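Thiamin pyrophosphokinase family protein (Enterococcus faecalis, PDB 3MEL) probably transfers a pyrophosphate group from ATP to thiamine, making thiamine diphosphate, which is bound here together with magnesium. Local coordinates at residues 45-50 with 67-72; 32-37 with 59-64; 4-9 with 25-30. One frame throughout, in Å; residues are numbered along the deposited sequence.

Contact 1: residues 45-50 with 67-72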
ATOM      1  N   LEU A  45     -18.287  13.339  15.475  1.00 28.70           N
ATOM      2  CA  LEU A  45     -17.340  12.620  16.333  1.00 30.98           C
ATOM      3  C   LEU A  45     -15.911  13.016  15.967  1.00 29.40           C
ATOM      4  O   LEU A  45     -15.501  12.840  14.822  1.00 28.50           O
ATOM      5  CB  LEU A  45     -17.539  11.107  16.206  1.00 28.03           C
ATOM      6  CG  LEU A  45     -16.678  10.155  17.043  1.00 28.44           C
ATOM      7  CD1 LEU A  45     -16.901  10.368  18.531  1.00 29.01           C
ATOM      8  CD2 LEU A  45     -16.952   8.698  16.656  1.00 26.39           C
ATOM      9  N   ALA A  46     -15.174  13.591  16.923  1.00 27.42           N
ATOM     10  CA  ALA A  46     -13.777  13.986  16.684  1.00 26.46           C
ATOM     11  C   ALA A  46     -12.796  13.104  17.472  1.00 29.05           C
ATOM     12  O   ALA A  46     -12.914  12.973  18.690  1.00 30.29           O
ATOM     13  CB  ALA A  46     -13.577  15.441  17.004  1.00 24.32           C
ATOM     14  N   VAL A  47     -11.848  12.476  16.773  1.00 29.05           N
ATOM     15  CA  VAL A  47     -10.958  11.495  17.399  1.00 31.07           C
ATOM     16  C   VAL A  47      -9.472  11.686  17.080  1.00 32.35           C
ATOM     17  O   VAL A  47      -9.086  12.027  15.961  1.00 30.62           O
ATOM     18  CB  VAL A  47     -11.343  10.052  17.015  1.00 29.75           C
ATOM     19  CG1 VAL A  47     -10.905   9.095  18.108  1.00 28.09           C
ATOM     20  CG2 VAL A  47     -12.820   9.943  16.815  1.00 26.56           C
ATOM     21  N   GLY A  48      -8.634  11.439  18.075  1.00 35.43           N
ATOM     22  CA  GLY A  48      -7.207  11.602  17.898  1.00 35.32           C
ATOM     23  C   GLY A  48      -6.536  12.199  19.106  1.00 34.38           C
ATOM     24  O   GLY A  48      -7.135  12.291  20.158  1.00 34.81           O
ATOM     25  N   ASP A  49      -5.279  12.588  18.952  1.00 38.82           N
ATOM     26  CA  ASP A  49      -4.533  13.219  20.027  1.00 37.45           C
ATOM     27  C   ASP A  49      -4.393  14.674  19.645  1.00 37.38           C
ATOM     28  O   ASP A  49      -4.044  15.528  20.454  1.00 36.79           O
ATOM     29  CB  ASP A  49      -3.171  12.551  20.203  1.00 36.59           C
ATOM     30  CG  ASP A  49      -2.512  12.209  18.885  1.00 45.47           C
ATOM     31  OD1 ASP A  49      -2.217  13.142  18.116  1.00 50.55           O
ATOM     32  OD2 ASP A  49      -2.273  11.011  18.615  1.00 52.62           O
ATOM     33  N   PHE A  50      -4.690  14.934  18.380  1.00 39.28           N
ATOM     34  CA  PHE A  50      -4.803  16.284  17.858  1.00 40.04           C
ATOM     35  C   PHE A  50      -3.513  17.067  17.985  1.00 39.69           C
ATOM     36  O   PHE A  50      -3.537  18.291  18.009  1.00 41.14           O
ATOM     37  CB  PHE A  50      -5.982  17.030  18.517  1.00 38.27           C
ATOM     38  CG  PHE A  50      -7.322  16.394  18.250  1.00 32.58           C
ATOM     39  CD1 PHE A  50      -7.984  16.626  17.071  1.00 30.44           C
ATOM     40  CD2 PHE A  50      -7.900  15.548  19.172  1.00 34.36           C
ATOM     41  CE1 PHE A  50      -9.198  16.039  16.820  1.00 30.18           C
ATOM     42  CE2 PHE A  50      -9.120  14.954  18.920  1.00 32.82           C
ATOM     43  CZ  PHE A  50      -9.763  15.199  17.743  1.00 29.14           C
ATOM     44  N   THR A  67     -19.319  14.996  19.766  1.00 32.20           N
ATOM     45  CA  THR A  67     -18.587  14.115  20.676  1.00 30.23           C
ATOM     46  C   THR A  67     -17.103  14.257  20.422  1.00 33.98           C
ATOM     47  O   THR A  67     -16.635  14.101  19.285  1.00 32.89           O
ATOM     48  CB  THR A  67     -18.936  12.639  20.512  1.00 27.27           C
ATOM     49  OG1 THR A  67     -20.347  12.476  20.589  1.00 35.42           O
ATOM     50  CG2 THR A  67     -18.319  11.825  21.618  1.00 29.22           C
ATOM     51  N   LEU A  68     -16.365  14.559  21.486  1.00 34.17           N
ATOM     52  CA  LEU A  68     -14.916  14.660  21.406  1.00 30.28           C
ATOM     53  C   LEU A  68     -14.272  13.454  22.077  1.00 33.44           C
ATOM     54  O   LEU A  68     -14.497  13.194  23.265  1.00 34.94           O
ATOM     55  CB  LEU A  68     -14.438  15.942  22.089  1.00 33.18           C
ATOM     56  CG  LEU A  68     -12.944  16.232  22.067  1.00 31.34           C
ATOM     57  CD1 LEU A  68     -12.460  16.314  20.631  1.00 30.89           C
ATOM     58  CD2 LEU A  68     -12.650  17.511  22.820  1.00 30.48           C
ATOM     59  N   ILE A  69     -13.483  12.703  21.316  1.00 32.76           N
ATOM     60  CA  ILE A  69     -12.579  11.731  21.926  1.00 31.19           C
ATOM     61  C   ILE A  69     -11.121  12.144  21.738  1.00 29.75           C
ATOM     62  O   ILE A  69     -10.526  11.926  20.694  1.00 32.11           O
ATOM     63  CB  ILE A  69     -12.823  10.326  21.402  1.00 28.92           C
ATOM     64  CG1 ILE A  69     -14.233   9.891  21.782  1.00 29.47           C
ATOM     65  CG2 ILE A  69     -11.807   9.386  21.986  1.00 29.63           C
ATOM     66  CD1 ILE A  69     -14.539   8.488  21.445  1.00 30.45           C
ATOM     67  N   GLN A  70     -10.572  12.796  22.748  1.00 32.28           N
ATOM     68  CA  GLN A  70      -9.164  13.181  22.749  1.00 37.20           C
ATOM     69  C   GLN A  70      -8.338  12.117  23.477  1.00 35.60           C
ATOM     70  O   GLN A  70      -8.597  11.803  24.635  1.00 39.42           O
ATOM     71  CB  GLN A  70      -9.015  14.551  23.409  1.00 39.47           C
ATOM     72  CG  GLN A  70      -7.603  14.970  23.766  1.00 38.70           C
ATOM     73  CD  GLN A  70      -7.592  15.816  25.032  1.00 51.08           C
ATOM     74  OE1 GLN A  70      -7.260  15.326  26.119  1.00 55.09           O
ATOM     75  NE2 GLN A  70      -8.003  17.081  24.910  1.00 47.80           N
ATOM     76  N   ALA A  71      -7.369  11.540  22.785  1.00 34.92           N
ATOM     77  CA  ALA A  71      -6.585  10.433  23.330  1.00 38.04           C
ATOM     78  C   ALA A  71      -5.101  10.807  23.407  1.00 34.85           C
ATOM     79  O   ALA A  71      -4.678  11.751  22.753  1.00 34.49           O
ATOM     80  CB  ALA A  71      -6.780   9.186  22.474  1.00 35.84           C
ATOM     81  N   PRO A  72      -4.318  10.066  24.211  1.00 34.16           N
ATOM     82  CA  PRO A  72      -2.886  10.324  24.465  1.00 34.24           C
ATOM     83  C   PRO A  72      -2.048  10.194  23.203  1.00 34.09           C
ATOM     84  O   PRO A  72      -2.268   9.245  22.462  1.00 38.35           O
ATOM     85  CB  PRO A  72      -2.496   9.207  25.438  1.00 35.04           C
ATOM     86  CG  PRO A  72      -3.779   8.737  26.040  1.00 39.33           C
ATOM     87  CD  PRO A  72      -4.821   8.920  24.985  1.00 36.07           C
TER
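Leu45 turns CG anti to its backbone N (chi1 -178°); its CD1, set by the next torsion, lies 3.6 Å from CB of Thr67, the two side chains slanting across one another. Val47 likewise holds CG1 anti to N, 4.0 Å from Ile69 CG2; these two side chains run alongside each other and point the same way. On the other face Ala46 CB meets Leu68 CD1. Four backbone bonds join the strands. Ala46 N gives to Thr67 O at 2.8 Å, nearly straight, and Ile69 N gives to Ala46 O. Gly48 N to Ile69 O is longer, 3.3 Å and bent to 139°, whereas Ala71 N reaches Gly48 O at 2.7 Å. With an axis angle of 3°, strands 45-48 and 68-70 are neighbours in the parallel part of the sheet, and helix 57-64 joins them as a beta-alpha-beta unit with 68-70 outermost within the chain. Helix 79-90 packs on the Val47 and Ile69 face, helix 57-64 on that of Ala46 and Leu68. From the loop after strand 45-48 the Phe50 ring reaches back and presents its edge to Ile69 O, 3.8 Å from CE2, while Leu68 CD1 approaches obliquely. Asp49, a magnesium ligand that also touches thiamine diphosphate, sets its CB beside Ala71 O; its OD2 makes a salt bridge with Lys75, and OD1 accepts from Asp51 N.

Contact 2: residues 32-37 with 59-64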
ATOM      1  N   GLY A  32      -8.323  15.552   9.992  1.00 35.58           N
ATOM      2  CA  GLY A  32      -9.489  15.306   9.166  1.00 32.67           C
ATOM      3  C   GLY A  32     -10.739  16.006   9.681  1.00 34.68           C
ATOM      4  O   GLY A  32     -11.683  16.251   8.915  1.00 36.31           O
ATOM      5  N   CYS A  33     -10.748  16.311  10.977  1.00 32.76           N
ATOM      6  CA  CYS A  33     -11.803  17.108  11.593  1.00 32.24           C
ATOM      7  C   CYS A  33     -11.917  18.491  10.939  1.00 35.54           C
ATOM      8  O   CYS A  33     -13.019  18.965  10.683  1.00 36.14           O
ATOM      9  CB  CYS A  33     -11.569  17.256  13.095  1.00 30.10           C
ATOM     10  SG  CYS A  33     -11.718  15.747  14.103  1.00 32.80           S
ATOM     11  N   LEU A  34     -10.789  19.135  10.657  1.00 34.40           N
ATOM     12  CA  LEU A  34     -10.821  20.439   9.993  1.00 35.55           C
ATOM     13  C   LEU A  34     -11.253  20.323   8.532  1.00 43.44           C
ATOM     14  O   LEU A  34     -12.003  21.167   8.022  1.00 44.18           O
ATOM     15  CB  LEU A  34      -9.458  21.118  10.073  1.00 36.12           C
ATOM     16  CG  LEU A  34      -8.920  21.259  11.499  1.00 40.90           C
ATOM     17  CD1 LEU A  34      -7.391  21.398  11.527  1.00 35.60           C
ATOM     18  CD2 LEU A  34      -9.625  22.408  12.243  1.00 37.40           C
ATOM     19  N   HIS A  35     -10.780  19.272   7.861  1.00 42.25           N
ATOM     20  CA  HIS A  35     -11.120  19.040   6.460  1.00 41.86           C
ATOM     21  C   HIS A  35     -12.630  18.899   6.222  1.00 43.89           C
ATOM     22  O   HIS A  35     -13.157  19.379   5.215  1.00 46.99           O
ATOM     23  CB  HIS A  35     -10.340  17.843   5.919  1.00 40.00           C
ATOM     24  CG  HIS A  35      -8.860  18.068   5.897  1.00 40.76           C
ATOM     25  ND1 HIS A  35      -7.946  17.048   5.719  1.00 40.59           N
ATOM     26  CD2 HIS A  35      -8.132  19.200   6.042  1.00 41.65           C
ATOM     27  CE1 HIS A  35      -6.722  17.545   5.751  1.00 38.66           C
ATOM     28  NE2 HIS A  35      -6.807  18.849   5.950  1.00 42.40           N
ATOM     29  N   LEU A  36     -13.310  18.240   7.152  1.00 39.75           N
ATOM     30  CA  LEU A  36     -14.755  18.148   7.132  1.00 38.08           C
ATOM     31  C   LEU A  36     -15.424  19.525   7.240  1.00 43.94           C
ATOM     32  O   LEU A  36     -16.346  19.829   6.483  1.00 44.05           O
ATOM     33  CB  LEU A  36     -15.226  17.263   8.280  1.00 37.03           C
ATOM     34  CG  LEU A  36     -15.486  15.787   8.016  1.00 35.81           C
ATOM     35  CD1 LEU A  36     -15.897  15.104   9.295  1.00 33.59           C
ATOM     36  CD2 LEU A  36     -16.549  15.601   6.946  1.00 30.93           C
ATOM     37  N   LEU A  37     -14.978  20.344   8.192  1.00 43.97           N
ATOM     38  CA  LEU A  37     -15.631  21.628   8.449  1.00 44.04           C
ATOM     39  C   LEU A  37     -15.328  22.629   7.349  1.00 45.92           C
ATOM     40  O   LEU A  37     -16.172  23.444   7.006  1.00 46.84           O
ATOM     41  CB  LEU A  37     -15.221  22.209   9.806  1.00 41.25           C
ATOM     42  CG  LEU A  37     -15.412  21.339  11.054  1.00 42.77           C
ATOM     43  CD1 LEU A  37     -14.809  21.976  12.326  1.00 31.14           C
ATOM     44  CD2 LEU A  37     -16.883  21.020  11.239  1.00 39.37           C
ATOM     45  N   HIS A  59      -9.500  24.382  19.329  1.00 44.14           N
ATOM     46  CA  HIS A  59     -10.566  25.021  20.099  1.00 44.51           C
ATOM     47  C   HIS A  59     -11.819  24.981  19.217  1.00 43.45           C
ATOM     48  O   HIS A  59     -12.932  24.708  19.673  1.00 42.42           O
ATOM     49  CB  HIS A  59     -10.177  26.463  20.478  1.00 44.51           C
ATOM     50  CG  HIS A  59     -11.189  27.169  21.330  1.00 45.43           C
ATOM     51  ND1 HIS A  59     -12.186  27.964  20.801  1.00 51.30           N
ATOM     52  CD2 HIS A  59     -11.362  27.191  22.672  1.00 44.82           C
ATOM     53  CE1 HIS A  59     -12.929  28.444  21.782  1.00 47.53           C
ATOM     54  NE2 HIS A  59     -12.451  27.992  22.926  1.00 50.40           N
ATOM     55  N   PHE A  60     -11.603  25.227  17.932  1.00 41.48           N
ATOM     56  CA  PHE A  60     -12.668  25.236  16.950  1.00 40.84           C
ATOM     57  C   PHE A  60     -13.276  23.851  16.729  1.00 39.79           C
ATOM     58  O   PHE A  60     -14.467  23.735  16.456  1.00 38.16           O
ATOM     59  CB  PHE A  60     -12.136  25.811  15.640  1.00 39.15           C
ATOM     60  CG  PHE A  60     -13.116  25.764  14.518  1.00 39.35           C
ATOM     61  CD1 PHE A  60     -14.375  26.343  14.655  1.00 40.80           C
ATOM     62  CD2 PHE A  60     -12.780  25.151  13.313  1.00 38.58           C
ATOM     63  CE1 PHE A  60     -15.284  26.303  13.615  1.00 34.98           C
ATOM     64  CE2 PHE A  60     -13.683  25.107  12.265  1.00 36.85           C
ATOM     65  CZ  PHE A  60     -14.936  25.684  12.418  1.00 38.49           C
ATOM     66  N   VAL A  61     -12.460  22.806  16.845  1.00 39.13           N
ATOM     67  CA  VAL A  61     -12.936  21.438  16.688  1.00 33.57           C
ATOM     68  C   VAL A  61     -13.682  20.977  17.935  1.00 37.26           C
ATOM     69  O   VAL A  61     -14.456  20.027  17.909  1.00 38.57           O
ATOM     70  CB  VAL A  61     -11.776  20.491  16.387  1.00 31.76           C
ATOM     71  CG1 VAL A  61     -12.206  19.050  16.531  1.00 29.01           C
ATOM     72  CG2 VAL A  61     -11.241  20.761  15.002  1.00 31.96           C
ATOM     73  N   GLN A  62     -13.466  21.683  19.032  1.00 40.00           N
ATOM     74  CA  GLN A  62     -14.047  21.298  20.306  1.00 38.42           C
ATOM     75  C   GLN A  62     -15.430  21.923  20.503  1.00 37.17           C
ATOM     76  O   GLN A  62     -16.294  21.325  21.142  1.00 39.02           O
ATOM     77  CB  GLN A  62     -13.096  21.695  21.428  1.00 40.48           C
ATOM     78  CG  GLN A  62     -13.424  21.133  22.783  1.00 44.50           C
ATOM     79  CD  GLN A  62     -12.198  21.114  23.669  1.00 51.46           C
ATOM     80  OE1 GLN A  62     -11.060  21.177  23.174  1.00 51.33           O
ATOM     81  NE2 GLN A  62     -12.412  21.032  24.981  1.00 49.14           N
ATOM     82  N   GLU A  63     -15.640  23.119  19.953  1.00 39.06           N
ATOM     83  CA  GLU A  63     -16.960  23.760  19.991  1.00 43.44           C
ATOM     84  C   GLU A  63     -17.895  23.095  18.975  1.00 42.18           C
ATOM     85  O   GLU A  63     -19.071  22.825  19.253  1.00 38.73           O
ATOM     86  CB  GLU A  63     -16.879  25.268  19.681  1.00 40.84           C
ATOM     87  CG  GLU A  63     -16.029  26.119  20.620  1.00 48.65           C
ATOM     88  CD  GLU A  63     -16.381  25.960  22.109  1.00 58.82           C
ATOM     89  OE1 GLU A  63     -17.326  26.634  22.591  1.00 61.41           O
ATOM     90  OE2 GLU A  63     -15.691  25.178  22.807  1.00 56.35           O
ATOM     91  N   THR A  64     -17.349  22.821  17.799  1.00 36.79           N
ATOM     92  CA  THR A  64     -18.127  22.287  16.698  1.00 37.91           C
ATOM     93  C   THR A  64     -18.524  20.804  16.797  1.00 35.85           C
ATOM     94  O   THR A  64     -19.671  20.472  16.600  1.00 35.47           O
ATOM     95  CB  THR A  64     -17.416  22.540  15.376  1.00 36.17           C
ATOM     96  OG1 THR A  64     -17.206  23.948  15.224  1.00 34.41           O
ATOM     97  CG2 THR A  64     -18.248  22.018  14.239  1.00 33.52           C
TER
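Leu37 and Phe60 meet tip to tip, and the contact between helix 32-37 and the 59-64 part of helix 57-64 is carried by apolar side chains. Leu37 splits its two methyls between partners: CD1 lies 3.3 Å from Phe60 CE2, oblique to the ring, while CD2 faces CG2 of Thr64, also tip to tip. CG of Phe60 stands anti to the backbone N (chi1 175°), and the ring beyond it meets Leu34 as well, whose CD2 comes to the ring edge near its plane, 4.3 Å from Phe60 CD2. That same Leu34 CD2 touches Val61 CG2 at 3.6 Å, the two side chains crossing at about a right angle. Deeper in, Val61 CG1 packs against Cys33 CB at 3.9 Å and near its SG.

Hydrogen bonds occur within the segments, as in 59-64. Thr64 OG1 donates to Phe60 O, one turn back, at 3.0 Å, while its CG2, anti to the backbone N, faces Leu37. His59 O takes both Gln62 N and Glu63 N from one face of its carbonyl plane.

The axes approach to 10.3 Å and cross at 66°, consistent with contact through side chains alone. Both helices lie against the same face of the parallel sheet: Cys33 and Val61 both rest on Ala46 of strand 45-48, and Cys33 also touches Phe50, while Leu37 packs on Leu43 in the loop leading into that strand.

Contact 3: residues 4-9 with 25-30; sequences VLLVAG and YFVGID
The Tyr25 ring meets Val4 at its edge: CG1 of Val4 lies in the ring plane, 3.7 Å from Tyr25 CD2, and the two side chains run alongside, pointing the same way. The Tyr25 ring also meets that of Phe91, with planes at about 35°. Phe26 is approached obliquely, by Leu5 CD2 at 4.0 Å from its CD1, on the sheet face that also carries Val7. Leu6, Val27 and Ile29 occupy the other face. There Leu6 CG sits 3.9 Å from Val27 CB, and Val27 CG2 reaches Val4 CG1. Ile29 has CG1 anti to its carbonyl carbon (chi1 -56°), within 3.7 Å of Val7 O, and its CD1 beyond lies near Leu6 CB. Bonds of the parallel pairing run in alternation: Leu5 N to Tyr25 O at 3.1 Å and almost straight, Val27 N to Leu5 O, Val7 N to Val27 O, and Ile29 N to Val7 O at 2.8 Å. In the last, the donor stands 35° from the carbonyl plane. Helix 32-37 packs through Leu36 on Val7 and Phe26, and helix 79-90 on Ile29. Flanked by strands 45-48 and 95-99, strands 3-7 and 26-29 are inner, parallel neighbours in the alpha/beta catalytic domain of the thiamin pyrophosphokinase family. Strand 26-29 leads directly into Asp30, a magnesium ligand, placing the site at the C-terminal ends of the parallel strands, as is common in alpha/beta folds.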
ATOM      1  N   VAL A   4     -21.418   5.075   7.808  1.00 28.74           N
ATOM      2  CA  VAL A   4     -20.678   6.066   8.562  1.00 26.63           C
ATOM      3  C   VAL A   4     -19.475   6.489   7.766  1.00 25.35           C
ATOM      4  O   VAL A   4     -18.840   5.661   7.140  1.00 29.29           O
ATOM      5  CB  VAL A   4     -20.215   5.519   9.901  1.00 28.72           C
ATOM      6  CG1 VAL A   4     -19.508   6.612  10.686  1.00 27.68           C
ATOM      7  CG2 VAL A   4     -21.398   4.939  10.686  1.00 26.40           C
ATOM      8  N   LEU A   5     -19.162   7.776   7.778  1.00 25.40           N
ATOM      9  CA  LEU A   5     -18.011   8.283   7.029  1.00 26.33           C
ATOM     10  C   LEU A   5     -16.895   8.799   7.937  1.00 27.39           C
ATOM     11  O   LEU A   5     -17.141   9.674   8.753  1.00 28.34           O
ATOM     12  CB  LEU A   5     -18.443   9.417   6.111  1.00 23.44           C
ATOM     13  CG  LEU A   5     -17.295  10.029   5.321  1.00 24.41           C
ATOM     14  CD1 LEU A   5     -16.883   9.088   4.209  1.00 27.35           C
ATOM     15  CD2 LEU A   5     -17.688  11.360   4.747  1.00 25.95           C
ATOM     16  N   LEU A   6     -15.673   8.276   7.784  1.00 26.76           N
ATOM     17  CA  LEU A   6     -14.533   8.693   8.623  1.00 25.97           C
ATOM     18  C   LEU A   6     -13.476   9.457   7.824  1.00 26.48           C
ATOM     19  O   LEU A   6     -13.185   9.094   6.703  1.00 29.10           O
ATOM     20  CB  LEU A   6     -13.902   7.489   9.326  1.00 24.29           C
ATOM     21  CG  LEU A   6     -14.836   6.624  10.176  1.00 23.11           C
ATOM     22  CD1 LEU A   6     -15.666   5.731   9.264  1.00 27.89           C
ATOM     23  CD2 LEU A   6     -14.082   5.790  11.188  1.00 17.35           C
ATOM     24  N   VAL A   7     -12.903  10.512   8.396  1.00 26.10           N
ATOM     25  CA  VAL A   7     -11.983  11.373   7.645  1.00 26.27           C
ATOM     26  C   VAL A   7     -10.605  11.558   8.313  1.00 32.15           C
ATOM     27  O   VAL A   7     -10.455  12.293   9.282  1.00 32.97           O
ATOM     28  CB  VAL A   7     -12.620  12.749   7.370  1.00 29.63           C
ATOM     29  CG1 VAL A   7     -11.765  13.554   6.430  1.00 28.57           C
ATOM     30  CG2 VAL A   7     -14.033  12.577   6.805  1.00 27.63           C
ATOM     31  N   ALA A   8      -9.600  10.859   7.795  1.00 33.46           N
ATOM     32  CA  ALA A   8      -8.224  11.063   8.210  1.00 28.19           C
ATOM     33  C   ALA A   8      -7.707  12.381   7.643  1.00 29.05           C
ATOM     34  O   ALA A   8      -8.447  13.123   6.996  1.00 33.10           O
ATOM     35  CB  ALA A   8      -7.365   9.925   7.750  1.00 29.98           C
ATOM     36  N   GLY A   9      -6.431  12.659   7.881  1.00 30.51           N
ATOM     37  CA  GLY A   9      -5.881  13.979   7.637  1.00 34.50           C
ATOM     38  C   GLY A   9      -5.321  14.182   6.250  1.00 34.10           C
ATOM     39  O   GLY A   9      -4.650  15.175   5.976  1.00 35.49           O
ATOM     40  N   TYR A  25     -23.663   9.701   9.838  1.00 30.19           N
ATOM     41  CA  TYR A  25     -22.770  10.010  10.941  1.00 28.41           C
ATOM     42  C   TYR A  25     -21.414  10.367  10.351  1.00 32.92           C
ATOM     43  O   TYR A  25     -20.877   9.619   9.541  1.00 31.63           O
ATOM     44  CB  TYR A  25     -22.645   8.785  11.852  1.00 29.38           C
ATOM     45  CG  TYR A  25     -22.074   9.052  13.231  1.00 32.78           C
ATOM     46  CD1 TYR A  25     -22.764   9.844  14.146  1.00 32.69           C
ATOM     47  CD2 TYR A  25     -20.853   8.493  13.634  1.00 30.98           C
ATOM     48  CE1 TYR A  25     -22.249  10.090  15.411  1.00 30.27           C
ATOM     49  CE2 TYR A  25     -20.340   8.725  14.903  1.00 26.08           C
ATOM     50  CZ  TYR A  25     -21.044   9.523  15.781  1.00 30.17           C
ATOM     51  OH  TYR A  25     -20.554   9.772  17.040  1.00 36.52           O
ATOM     52  N   PHE A  26     -20.861  11.508  10.750  1.00 31.93           N
ATOM     53  CA  PHE A  26     -19.582  11.951  10.212  1.00 28.60           C
ATOM     54  C   PHE A  26     -18.513  11.997  11.295  1.00 30.57           C
ATOM     55  O   PHE A  26     -18.710  12.602  12.350  1.00 32.08           O
ATOM     56  CB  PHE A  26     -19.716  13.318   9.543  1.00 29.24           C
ATOM     57  CG  PHE A  26     -20.574  13.311   8.310  1.00 32.01           C
ATOM     58  CD1 PHE A  26     -20.051  13.659   7.081  1.00 33.53           C
ATOM     59  CD2 PHE A  26     -21.918  12.964   8.378  1.00 34.93           C
ATOM     60  CE1 PHE A  26     -20.844  13.674   5.939  1.00 32.54           C
ATOM     61  CE2 PHE A  26     -22.713  12.973   7.245  1.00 32.82           C
ATOM     62  CZ  PHE A  26     -22.166  13.322   6.021  1.00 31.77           C
ATOM     63  N   VAL A  27     -17.376  11.362  11.011  1.00 32.05           N
ATOM     64  CA  VAL A  27     -16.302  11.173  11.979  1.00 28.05           C
ATOM     65  C   VAL A  27     -15.011  11.815  11.493  1.00 27.40           C
ATOM     66  O   VAL A  27     -14.517  11.486  10.431  1.00 27.81           O
ATOM     67  CB  VAL A  27     -16.054   9.682  12.240  1.00 25.70           C
ATOM     68  CG1 VAL A  27     -15.031   9.491  13.358  1.00 27.59           C
ATOM     69  CG2 VAL A  27     -17.338   8.999  12.609  1.00 24.75           C
ATOM     70  N   GLY A  28     -14.475  12.742  12.278  1.00 27.73           N
ATOM     71  CA  GLY A  28     -13.217  13.377  11.957  1.00 28.12           C
ATOM     72  C   GLY A  28     -12.109  12.661  12.700  1.00 31.59           C
ATOM     73  O   GLY A  28     -12.290  12.211  13.830  1.00 33.11           O
ATOM     74  N   ILE A  29     -10.959  12.536  12.059  1.00 31.77           N
ATOM     75  CA  ILE A  29      -9.797  11.947  12.701  1.00 32.09           C
ATOM     76  C   ILE A  29      -8.671  12.963  12.667  1.00 34.06           C
ATOM     77  O   ILE A  29      -8.190  13.325  11.595  1.00 31.15           O
ATOM     78  CB  ILE A  29      -9.366  10.668  11.984  1.00 30.92           C
ATOM     79  CG1 ILE A  29     -10.542   9.683  11.916  1.00 29.17           C
ATOM     80  CG2 ILE A  29      -8.192  10.059  12.684  1.00 30.32           C
ATOM     81  CD1 ILE A  29     -10.262   8.426  11.126  1.00 25.32           C
ATOM     82  N   ASP A  30      -8.272  13.451  13.839  1.00 34.45           N
ATOM     83  CA  ASP A  30      -7.213  14.449  13.915  1.00 35.81           C
ATOM     84  C   ASP A  30      -7.506  15.582  12.938  1.00 35.38           C
ATOM     85  O   ASP A  30      -8.549  16.214  12.997  1.00 36.18           O
ATOM     86  CB  ASP A  30      -5.846  13.833  13.579  1.00 39.38           C
ATOM     87  CG  ASP A  30      -4.955  13.677  14.786  1.00 43.93           C
ATOM     88  OD1 ASP A  30      -5.471  13.650  15.916  1.00 43.27           O
ATOM     89  OD2 ASP A  30      -3.727  13.565  14.608  1.00 52.39           O
TER

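In the fold
Contacts 1 and 3 belong to one parallel sheet, since strands 45-48 and 26-29 are neighbours: Gly28 N lies 2.7 Å from Leu45 O and Asp30 N lies 2.7 Å from Val47 O, both probable hydrogen bonds. Contact 2 packs against the sheet face that carries Ala46, with Cys33 SG 3.5 Å from Ala46 CB of contact 1 and 3.4 Å from Gly28 C of contact 3. Centres of each pair of contacts are 11 Å apart. Asp30 of contact 3 and Asp49 of contact 1 both bind magnesium, as Asp51 and Asp79 also can, and Asp30 OD1 accepts a hydrogen bond from Phe50 N. Contact 2 stands back, the Cys33 side chain about 10 Å from thiamine diphosphate.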